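Local structure of putative lipoprotein (Clostridium difficile, 4EXR) at residues Y75-D80 / L87-E92. The protein is of unknown function but carries two PepSY domains, a family thought to regulate peptidases, and is probably a membrane-anchored lipoprotein. Numbering follows the deposited sequence. Where two conformers were deposited one is given.
Sequences YKMKID and LEDKTE. With PO4 (phosphate ion), chain C; PO4 (phosphate ion), chain B.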
loop_
_atom_site.group_PDB
_atom_site.type_symbol
_atom_site.label_atom_id
_atom_site.label_comp_id
_atom_site.label_asym_id
_atom_site.label_seq_id
_atom_site.Cartn_x
_atom_site.Cartn_y
_atom_site.Cartn_z
ATOM N N TYR A 75 0.375 9.749 -1.003
ATOM C CA TYR A 75 -0.686 9.067 -1.734
ATOM C C TYR A 75 -0.056 8.441 -2.960
ATOM O O TYR A 75 0.811 9.043 -3.595
ATOM C CB TYR A 75 -1.739 10.061 -2.203
ATOM C CG TYR A 75 -2.388 10.839 -1.101
ATOM C CD1 TYR A 75 -3.375 10.264 -0.309
ATOM C CD2 TYR A 75 -2.022 12.161 -0.844
ATOM C CE1 TYR A 75 -3.976 10.983 0.718
ATOM C CE2 TYR A 75 -2.625 12.880 0.163
ATOM C CZ TYR A 75 -3.600 12.288 0.941
ATOM O OH TYR A 75 -4.197 13.008 1.952
ATOM N N LYS A 76 -0.483 7.228 -3.290
ATOM C CA LYS A 76 0.032 6.561 -4.471
ATOM C C LYS A 76 -1.101 5.877 -5.202
ATOM O O LYS A 76 -1.892 5.135 -4.612
ATOM C CB LYS A 76 1.126 5.553 -4.125
ATOM C CG LYS A 76 1.657 4.818 -5.355
ATOM C CD LYS A 76 2.865 3.957 -5.044
ATOM C CE LYS A 76 2.497 2.780 -4.171
ATOM N NZ LYS A 76 3.651 1.848 -4.021
HETATM N N MSE A 77 -1.204 6.170 -6.492
HETATM C CA MSE A 77 -2.233 5.531 -7.297
HETATM C C MSE A 77 -1.586 4.829 -8.471
HETATM O O MSE A 77 -0.640 5.341 -9.071
HETATM C CB MSE A 77 -3.259 6.539 -7.816
HETATM C CG MSE A 77 -4.133 7.153 -6.738
HETATM SE SE MSE A 77 -5.603 8.152 -7.511
HETATM C CE MSE A 77 -6.646 6.681 -8.230
ATOM N N LYS A 78 -2.102 3.656 -8.787
ATOM C CA LYS A 78 -1.719 2.966 -10.020
ATOM C C LYS A 78 -2.940 2.876 -10.915
ATOM O O LYS A 78 -4.015 2.490 -10.467
ATOM C CB LYS A 78 -1.149 1.579 -9.737
ATOM C CG LYS A 78 0.225 1.608 -9.071
ATOM C CD LYS A 78 0.753 0.194 -8.880
ATOM C CE LYS A 78 2.170 0.214 -8.335
ATOM N NZ LYS A 78 2.516 -1.091 -7.698
ATOM N N ILE A 79 -2.755 3.258 -12.173
ATOM C CA ILE A 79 -3.839 3.349 -13.136
ATOM C C ILE A 79 -3.438 2.617 -14.410
ATOM O O ILE A 79 -2.366 2.874 -14.966
ATOM C CB ILE A 79 -4.127 4.835 -13.477
ATOM C CG1 ILE A 79 -4.587 5.593 -12.227
ATOM C CG2 ILE A 79 -5.183 4.937 -14.566
ATOM C CD1 ILE A 79 -4.261 7.073 -12.267
ATOM N N ASP A 80 -4.284 1.692 -14.863
ATOM C CA ASP A 80 -4.066 1.021 -16.148
ATOM C C ASP A 80 -4.065 2.037 -17.288
ATOM O O ASP A 80 -5.017 2.800 -17.452
ATOM C CB ASP A 80 -5.156 -0.031 -16.376
ATOM C CG ASP A 80 -4.886 -0.921 -17.599
ATOM O OD1 ASP A 80 -4.680 -0.402 -18.716
ATOM O OD2 ASP A 80 -4.896 -2.157 -17.434
ATOM N N LEU A 87 -5.709 0.374 -10.121
ATOM C CA LEU A 87 -5.168 -0.902 -9.657
ATOM C C LEU A 87 -4.689 -0.820 -8.202
ATOM O O LEU A 87 -4.617 -1.819 -7.491
ATOM C CB LEU A 87 -3.991 -1.291 -10.531
ATOM C CG LEU A 87 -4.381 -1.370 -12.012
ATOM C CD1 LEU A 87 -3.172 -1.708 -12.855
ATOM C CD2 LEU A 87 -5.509 -2.384 -12.202
ATOM N N GLU A 88 -4.332 0.375 -7.784
ATOM C CA GLU A 88 -3.946 0.600 -6.397
ATOM C C GLU A 88 -4.276 2.030 -6.013
ATOM O O GLU A 88 -4.136 2.939 -6.824
ATOM C CB GLU A 88 -2.458 0.314 -6.168
ATOM C CG GLU A 88 -2.043 0.514 -4.703
ATOM C CD GLU A 88 -0.572 0.247 -4.422
ATOM O OE1 GLU A 88 0.211 0.052 -5.371
ATOM O OE2 GLU A 88 -0.197 0.245 -3.231
ATOM N N ASP A 89 -4.728 2.220 -4.776
ATOM C CA ASP A 89 -4.953 3.554 -4.234
ATOM C C ASP A 89 -4.529 3.480 -2.768
ATOM O O ASP A 89 -5.218 2.870 -1.948
ATOM C CB ASP A 89 -6.432 3.929 -4.373
ATOM C CG ASP A 89 -6.741 5.341 -3.895
ATOM O OD1 ASP A 89 -5.895 5.971 -3.218
ATOM O OD2 ASP A 89 -7.860 5.817 -4.179
ATOM N N LYS A 90 -3.385 4.079 -2.457
ATOM C CA LYS A 90 -2.778 3.904 -1.146
ATOM C C LYS A 90 -2.496 5.253 -0.492
ATOM O O LYS A 90 -1.903 6.137 -1.111
ATOM C CB LYS A 90 -1.480 3.112 -1.296
ATOM C CG LYS A 90 -0.747 2.823 0.000
ATOM C CD LYS A 90 0.613 2.247 -0.322
ATOM C CE LYS A 90 1.308 1.697 0.894
ATOM N NZ LYS A 90 2.730 1.380 0.574
ATOM N N THR A 91 -2.948 5.400 0.752
ATOM C CA THR A 91 -2.637 6.561 1.577
ATOM C C THR A 91 -1.794 6.065 2.750
ATOM O O THR A 91 -2.121 5.041 3.342
ATOM C CB THR A 91 -3.928 7.168 2.169
ATOM O OG1 THR A 91 -4.826 7.523 1.109
ATOM C CG2 THR A 91 -3.611 8.409 3.022
ATOM N N GLU A 92 -0.725 6.784 3.089
ATOM C CA GLU A 92 0.061 6.479 4.287
ATOM C C GLU A 92 0.431 7.777 4.980
ATOM O O GLU A 92 0.787 8.753 4.320
ATOM C CB GLU A 92 1.379 5.786 3.927
ATOM C CG GLU A 92 1.343 4.292 3.718
ATOM C CD GLU A 92 2.743 3.730 3.501
ATOM O OE1 GLU A 92 3.250 3.815 2.362
ATOM O OE2 GLU A 92 3.347 3.228 4.475
HETATM P P PO4 C . 3.036 -1.356 -2.295
HETATM O O1 PO4 C . 4.209 -1.837 -3.116
HETATM O O2 PO4 C . 1.964 -2.420 -2.283
HETATM O O3 PO4 C . 3.484 -1.057 -0.887
HETATM O O4 PO4 C . 2.482 -0.115 -2.925
HETATM P P PO4 B . 2.394 -2.140 2.452
HETATM O O1 PO4 B . 3.282 -2.986 3.333
HETATM O O2 PO4 B . 2.920 -0.724 2.424
HETATM O O3 PO4 B . 2.365 -2.708 1.057
HETATM O O4 PO4 B . 1.010 -2.133 3.025
#
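On one face of the sheet E88 reaches obliquely across toward the side chains of K76 and K78. Its CG is anti to the backbone N (chi1 -179°) and the chain runs on fully extended, which carries the carboxylate over to the neighbouring strand. OE1 lies alongside the outer methylenes of K78 and makes a weak salt bridge to K78 NZ at 3.5 Å. E88 OE2 turns instead to a phosphate, probably from the crystallisation liquor, whose O4 is 2.7 Å away. In the conformer given, K76 NZ lies 2.5 Å from the same O4, a very short bond to be read with care, and O3 accepts a hydrogen bond from K90 NZ at 2.9 Å. K90 also binds a second phosphate and E92, meeting E92 OE1 from above the carboxylate plane.

The two strands form the hairpin 73-80/86-93, antiparallel, within the first PepSY domain. K76 and K90 exchange a pair of backbone hydrogen bonds; further along, the N-H groups of L87 and E88 both turn to K78 O, the second only weakly (3.4 Å), as in a classic beta bulge. Strand 86-93 continues the sheet into the second subunit, whose K76 and K90 also bind phosphate.

On the other face, against helix 34-44, T91 lies beside Y75, OG1 at the ring edge, 3.4 Å from CD1. Selenomethionine M77 runs side by side with D89, whose carboxylate is held by K44 and Y45.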